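Local coordinates for Alpha/beta hydrolase family protein (PDB 3OOS) that is probably a hydrolase of the alpha/beta fold family, thought to use a nucleophile on a sharp turn, with its substrate not established, at residues P223-C228 / N249-K254; D48-Y53 / Q272-T277. All blocks are in the same frame, centred on the assembly; numbering follows the deposited sequence. Where two conformers were deposited one is given.

Contact 1 of 2, residues P223-C228 / N249-K254; sequences PSFIYC and NATLTK
Ser-224 to Cys-228 and Ala-250 to Lys-254 pair as parallel strands in unbroken register, their axes 22° apart. They are the last two strands of the central sheet of the alpha/beta hydrolase fold, joined through helix 237-246 as a beta-alpha-beta unit, and 250-255 is the outermost. Four backbone bonds alternate between the strands: Thr-251 N to Ser-224 O, Ile-226 N to Thr-251 O (2.9 Å), Thr-253 N to Ile-226 O and Cys-228 N to Thr-253 O, the last stretched to 3.2 Å. On the face that carries Ile-226 and meets helix 237-246, CG2 of Ile-226 packs 4.0 Å from CD1 of Leu-252, the two side chains crossing at a slant, and CG1 of Ile-226 reaches CB of Ala-250. The other face carries Phe-225, Tyr-227 and two threonines. Thr-251 OG1 lies between its backbone N and carbonyl carbon (chi1 65°), which sets it 3.4 Å from CD1 of Phe-225, the two side chains running side by side. The Tyr-227 ring leads away from 249-254, and its OH hydrogen-bonds His-98 ND1. One water links the strands here: it donates to Ile-226 O at 2.9 Å and hydrogen-bonds Thr-251 OG1 at 2.8 Å and Thr-253 OG1 at 2.7 Å.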
loop_
_atom_site.group_PDB
_atom_site.type_symbol
_atom_site.label_atom_id
_atom_site.label_comp_id
_atom_site.label_asym_id
_atom_site.label_seq_id
_atom_site.Cartn_x
_atom_site.Cartn_y
_atom_site.Cartn_z
ATOM N N PRO A 223 -5.896 -9.031 -14.936
ATOM C CA PRO A 223 -4.434 -9.058 -14.872
ATOM C C PRO A 223 -3.953 -8.609 -13.497
ATOM O O PRO A 223 -4.411 -7.589 -12.978
ATOM C CB PRO A 223 -4.019 -8.046 -15.941
ATOM C CG PRO A 223 -5.122 -8.092 -16.931
ATOM C CD PRO A 223 -6.368 -8.274 -16.114
ATOM N N SER A 224 -3.059 -9.393 -12.910
ATOM C CA SER A 224 -2.588 -9.142 -11.558
ATOM C C SER A 224 -1.073 -9.207 -11.526
ATOM O O SER A 224 -0.481 -10.251 -11.798
ATOM C CB SER A 224 -3.201 -10.159 -10.594
ATOM O OG SER A 224 -4.614 -10.061 -10.634
ATOM N N PHE A 225 -0.450 -8.077 -11.206
ATOM C CA PHE A 225 1.000 -7.977 -11.231
ATOM C C PHE A 225 1.527 -7.932 -9.804
ATOM O O PHE A 225 1.452 -6.902 -9.132
ATOM C CB PHE A 225 1.435 -6.757 -12.058
ATOM C CG PHE A 225 0.924 -6.780 -13.475
ATOM C CD1 PHE A 225 1.641 -7.427 -14.479
ATOM C CD2 PHE A 225 -0.282 -6.164 -13.806
ATOM C CE1 PHE A 225 1.162 -7.460 -15.795
ATOM C CE2 PHE A 225 -0.765 -6.188 -15.116
ATOM C CZ PHE A 225 -0.043 -6.837 -16.111
ATOM N N ILE A 226 2.025 -9.078 -9.351
ATOM C CA ILE A 226 2.477 -9.253 -7.972
ATOM C C ILE A 226 3.988 -9.069 -7.920
ATOM O O ILE A 226 4.698 -9.523 -8.809
ATOM C CB ILE A 226 2.104 -10.671 -7.428
ATOM C CG1 ILE A 226 0.691 -11.106 -7.870
ATOM C CG2 ILE A 226 2.281 -10.754 -5.911
ATOM C CD1 ILE A 226 -0.447 -10.128 -7.523
ATOM N N TYR A 227 4.485 -8.389 -6.891
ATOM C CA TYR A 227 5.932 -8.238 -6.721
ATOM C C TYR A 227 6.281 -8.209 -5.238
ATOM O O TYR A 227 5.423 -7.941 -4.394
ATOM C CB TYR A 227 6.461 -6.973 -7.431
ATOM C CG TYR A 227 6.129 -5.690 -6.696
ATOM C CD1 TYR A 227 6.941 -5.232 -5.655
ATOM C CD2 TYR A 227 4.996 -4.946 -7.027
ATOM C CE1 TYR A 227 6.633 -4.070 -4.963
ATOM C CE2 TYR A 227 4.683 -3.774 -6.344
ATOM C CZ TYR A 227 5.506 -3.346 -5.311
ATOM O OH TYR A 227 5.200 -2.199 -4.617
ATOM N N CYS A 228 7.547 -8.471 -4.931
ATOM C CA CYS A 228 8.027 -8.437 -3.556
ATOM C C CYS A 228 9.543 -8.410 -3.537
ATOM O O CYS A 228 10.194 -9.004 -4.401
ATOM C CB CYS A 228 7.533 -9.669 -2.791
ATOM S SG CYS A 228 7.719 -9.587 -0.993
ATOM N N ASN A 249 -4.594 -15.383 -13.477
ATOM C CA ASN A 249 -3.872 -14.610 -14.494
ATOM C C ASN A 249 -2.794 -13.688 -13.918
ATOM O O ASN A 249 -2.568 -12.583 -14.425
ATOM C CB ASN A 249 -4.856 -13.816 -15.366
ATOM C CG ASN A 249 -5.910 -14.699 -16.021
ATOM O OD1 ASN A 249 -7.111 -14.509 -15.817
ATOM N ND2 ASN A 249 -5.465 -15.670 -16.806
ATOM N N ALA A 250 -2.122 -14.147 -12.863
ATOM C CA ALA A 250 -1.104 -13.334 -12.188
ATOM C C ALA A 250 0.309 -13.593 -12.687
ATOM O O ALA A 250 0.631 -14.698 -13.121
ATOM C CB ALA A 250 -1.167 -13.545 -10.678
ATOM N N THR A 251 1.145 -12.559 -12.615
ATOM C CA THR A 251 2.589 -12.712 -12.764
ATOM C C THR A 251 3.266 -12.345 -11.445
ATOM O O THR A 251 2.692 -11.632 -10.618
ATOM C CB THR A 251 3.176 -11.838 -13.897
ATOM O OG1 THR A 251 3.022 -10.451 -13.572
ATOM C CG2 THR A 251 2.508 -12.142 -15.243
ATOM N N LEU A 252 4.487 -12.838 -11.260
ATOM C CA LEU A 252 5.263 -12.566 -10.055
ATOM C C LEU A 252 6.638 -12.030 -10.419
ATOM O O LEU A 252 7.349 -12.625 -11.233
ATOM C CB LEU A 252 5.396 -13.834 -9.204
ATOM C CG LEU A 252 6.226 -13.747 -7.917
ATOM C CD1 LEU A 252 5.631 -12.764 -6.898
ATOM C CD2 LEU A 252 6.385 -15.129 -7.307
ATOM N N THR A 253 7.002 -10.901 -9.815
ATOM C CA THR A 253 8.297 -10.269 -10.064
ATOM C C THR A 253 9.079 -10.183 -8.762
ATOM O O THR A 253 8.611 -9.597 -7.782
ATOM C CB THR A 253 8.134 -8.865 -10.685
ATOM O OG1 THR A 253 7.367 -8.964 -11.890
ATOM C CG2 THR A 253 9.496 -8.247 -11.008
ATOM N N LYS A 254 10.269 -10.776 -8.762
ATOM C CA LYS A 254 11.115 -10.817 -7.578
ATOM C C LYS A 254 12.161 -9.716 -7.632
ATOM O O LYS A 254 12.853 -9.552 -8.639
ATOM C CB LYS A 254 11.799 -12.179 -7.475
ATOM C CG LYS A 254 12.521 -12.423 -6.165
ATOM C CD LYS A 254 13.026 -13.853 -6.104
ATOM C CE LYS A 254 13.247 -14.290 -4.673
ATOM N NZ LYS A 254 13.676 -15.715 -4.600
HETATM O O HOH W 1 -1.063 -10.593 -15.147
HETATM O O HOH W 2 4.654 -9.224 -11.651
#

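Contact 2 of 2, residues D48-Y53 / Q272-T277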
loop_
_atom_site.group_PDB
_atom_site.type_symbol
_atom_site.label_atom_id
_atom_site.label_comp_id
_atom_site.label_asym_id
_atom_site.label_seq_id
_atom_site.Cartn_x
_atom_site.Cartn_y
_atom_site.Cartn_z
ATOM N N ASP A 48 5.146 7.711 -14.987
ATOM C CA ASP A 48 5.816 7.642 -16.286
ATOM C C ASP A 48 4.928 7.015 -17.371
ATOM O O ASP A 48 5.170 7.221 -18.561
ATOM C CB ASP A 48 7.139 6.863 -16.183
ATOM C CG ASP A 48 8.241 7.644 -15.465
ATOM O OD1 ASP A 48 8.127 8.879 -15.308
ATOM O OD2 ASP A 48 9.246 7.013 -15.066
ATOM N N HIS A 49 3.905 6.259 -16.961
ATOM C CA HIS A 49 3.078 5.498 -17.914
ATOM C C HIS A 49 1.573 5.549 -17.655
ATOM O O HIS A 49 0.777 5.128 -18.502
ATOM C CB HIS A 49 3.538 4.039 -17.970
ATOM C CG HIS A 49 4.954 3.873 -18.426
ATOM N ND1 HIS A 49 5.341 4.067 -19.735
ATOM C CD2 HIS A 49 6.077 3.549 -17.744
ATOM C CE1 HIS A 49 6.641 3.858 -19.841
ATOM N NE2 HIS A 49 7.112 3.542 -18.648
ATOM N N TYR A 50 1.190 6.063 -16.489
ATOM C CA TYR A 50 -0.210 6.126 -16.088
ATOM C C TYR A 50 -0.586 7.522 -15.610
ATOM O O TYR A 50 0.278 8.298 -15.192
ATOM C CB TYR A 50 -0.465 5.166 -14.918
ATOM C CG TYR A 50 -0.375 3.691 -15.240
ATOM C CD1 TYR A 50 -1.498 2.983 -15.669
ATOM C CD2 TYR A 50 0.825 2.994 -15.082
ATOM C CE1 TYR A 50 -1.424 1.619 -15.958
ATOM C CE2 TYR A 50 0.908 1.631 -15.366
ATOM C CZ TYR A 50 -0.217 0.953 -15.801
ATOM O OH TYR A 50 -0.137 -0.394 -16.079
ATOM N N SER A 51 -1.878 7.837 -15.691
ATOM C CA SER A 51 -2.438 8.960 -14.951
ATOM C C SER A 51 -2.708 8.430 -13.553
ATOM O O SER A 51 -3.619 7.620 -13.360
ATOM C CB SER A 51 -3.741 9.446 -15.587
ATOM O OG SER A 51 -3.521 9.962 -16.889
ATOM N N VAL A 52 -1.902 8.864 -12.589
ATOM C CA VAL A 52 -1.976 8.320 -11.231
ATOM C C VAL A 52 -2.818 9.183 -10.301
ATOM O O VAL A 52 -2.552 10.373 -10.136
ATOM C CB VAL A 52 -0.563 8.091 -10.634
ATOM C CG1 VAL A 52 -0.654 7.495 -9.228
ATOM C CG2 VAL A 52 0.250 7.178 -11.546
ATOM N N TYR A 53 -3.836 8.555 -9.714
ATOM C CA TYR A 53 -4.709 9.179 -8.726
ATOM C C TYR A 53 -4.305 8.680 -7.347
ATOM O O TYR A 53 -4.654 7.563 -6.949
ATOM C CB TYR A 53 -6.179 8.838 -9.023
ATOM C CG TYR A 53 -6.675 9.446 -10.315
ATOM C CD1 TYR A 53 -6.414 8.834 -11.547
ATOM C CD2 TYR A 53 -7.391 10.638 -10.313
ATOM C CE1 TYR A 53 -6.860 9.399 -12.740
ATOM C CE2 TYR A 53 -7.836 11.212 -11.496
ATOM C CZ TYR A 53 -7.571 10.587 -12.705
ATOM O OH TYR A 53 -8.010 11.153 -13.879
ATOM N N GLN A 272 11.145 -0.870 -15.101
ATOM C CA GLN A 272 10.877 -1.924 -16.079
ATOM C C GLN A 272 9.594 -2.669 -15.713
ATOM O O GLN A 272 8.776 -2.984 -16.581
ATOM C CB GLN A 272 12.059 -2.894 -16.172
ATOM C CG GLN A 272 11.932 -3.925 -17.290
ATOM C CD GLN A 272 11.655 -3.288 -18.638
ATOM O OE1 GLN A 272 12.328 -2.340 -19.040
ATOM N NE2 GLN A 272 10.656 -3.806 -19.343
ATOM N N PHE A 273 9.422 -2.939 -14.417
ATOM C CA PHE A 273 8.209 -3.579 -13.916
ATOM C C PHE A 273 6.962 -2.758 -14.269
ATOM O O PHE A 273 5.974 -3.310 -14.753
ATOM C CB PHE A 273 8.295 -3.817 -12.402
ATOM C CG PHE A 273 6.988 -4.230 -11.776
ATOM C CD1 PHE A 273 6.511 -5.534 -11.910
ATOM C CD2 PHE A 273 6.227 -3.309 -11.057
ATOM C CE1 PHE A 273 5.294 -5.916 -11.333
ATOM C CE2 PHE A 273 5.016 -3.681 -10.482
ATOM C CZ PHE A 273 4.548 -4.989 -10.618
ATOM N N VAL A 274 7.018 -1.446 -14.034
ATOM C CA VAL A 274 5.900 -0.550 -14.364
ATOM C C VAL A 274 5.548 -0.650 -15.852
ATOM O O VAL A 274 4.384 -0.837 -16.217
ATOM C CB VAL A 274 6.201 0.925 -13.980
ATOM C CG1 VAL A 274 5.112 1.860 -14.498
ATOM C CG2 VAL A 274 6.343 1.066 -12.463
ATOM N N ASN A 275 6.564 -0.543 -16.705
ATOM C CA ASN A 275 6.363 -0.675 -18.145
ATOM C C ASN A 275 5.706 -2.005 -18.525
ATOM O O ASN A 275 4.856 -2.053 -19.422
ATOM C CB ASN A 275 7.693 -0.507 -18.885
ATOM C CG ASN A 275 7.507 -0.359 -20.377
ATOM O OD1 ASN A 275 6.960 0.637 -20.849
ATOM N ND2 ASN A 275 7.955 -1.354 -21.130
ATOM N N ASP A 276 6.083 -3.071 -17.823
ATOM C CA ASP A 276 5.576 -4.415 -18.109
ATOM C C ASP A 276 4.126 -4.652 -17.659
ATOM O O ASP A 276 3.516 -5.660 -18.032
ATOM C CB ASP A 276 6.511 -5.484 -17.526
ATOM C CG ASP A 276 7.846 -5.570 -18.265
ATOM O OD1 ASP A 276 7.980 -5.004 -19.372
ATOM O OD2 ASP A 276 8.774 -6.211 -17.732
ATOM N N THR A 277 3.577 -3.730 -16.868
ATOM C CA THR A 277 2.170 -3.808 -16.460
ATOM C C THR A 277 1.212 -3.246 -17.517
ATOM O O THR A 277 -0.004 -3.397 -17.391
ATOM C CB THR A 277 1.890 -3.075 -15.119
ATOM O OG1 THR A 277 2.061 -1.661 -15.286
ATOM C CG2 THR A 277 2.792 -3.589 -14.005
#
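Val-274 meets both His-49 and Tyr-50, and it is the first residue of 272-277 to touch the segment 48-53. Its CG1, anti to the backbone N (chi1 172°), lies near the plane of each ring, at the edge: it is 3.8 Å from CD2 of His-49 and 4.3 Å from CE2 of Tyr-50. One methyl thus touches the edges of two rings. Next in sequence, Asn-275 takes the face of the imidazole. Its CA stands over that face, while OD1 approaches CE1 of His-49 to 3.4 Å; the ring and amide planes are 55° apart, so this is an oblique crossing and not a flat stack. Asp-276 turns from the contact, and its carboxylate receives weak bonds from Gln-272 NE2, one turn back along the helix. Thr-277 supplies the polar link. Tyr-50 OH donates to its OG1 at 2.7 Å, with OG1 in the plane of the phenol ring, and OG1 in turn donates to Val-274 O at 2.6 Å, in the carbonyl plane and on a lone pair. A chi1 of 67° puts OG1 between the backbone N and carbonyl carbon of Thr-277, from where it can turn back to Val-274. That carbonyl also accepts Thr-277 N at 3.1 Å, so two donors from one residue grip it. Lys-118 NZ bonds both Tyr-50 OH and Thr-277 O, bringing a probable positive charge to this buried relay. The C-terminal part of helix 267-276, together with Thr-277, lies against the loop that leads into strand 51-55: Tyr-50 also rests on Leu-26 of strand 25-28, Lys-118 comes from strand 116-122, and Phe-273 and Thr-277 reach Phe-225 on strand 224-229.

In the fold
Both contacts reach the central sheet, one within it and the other where a helix lies against it. Contact 1 is partly buried strand pairing at the sheet's margin, carried by repeated backbone bonds. Contact 2 is a smaller, buried meeting of the C-terminal part of a helix with a loop, 228 Å² against 428 Å², and mainly side chains hold it, through a hydroxyl relay and packing at ring edges and over the imidazole face. Their centres are about 14 Å apart, yet they touch: Phe-273 CZ comes within 3.6 Å of Tyr-227 CD2, and Phe-273 CD1 within 3.5 Å of Thr-253 OG1. Through Phe-273, helix 267-276 covers part of the face that carries Phe-225, Tyr-227 and Thr-253.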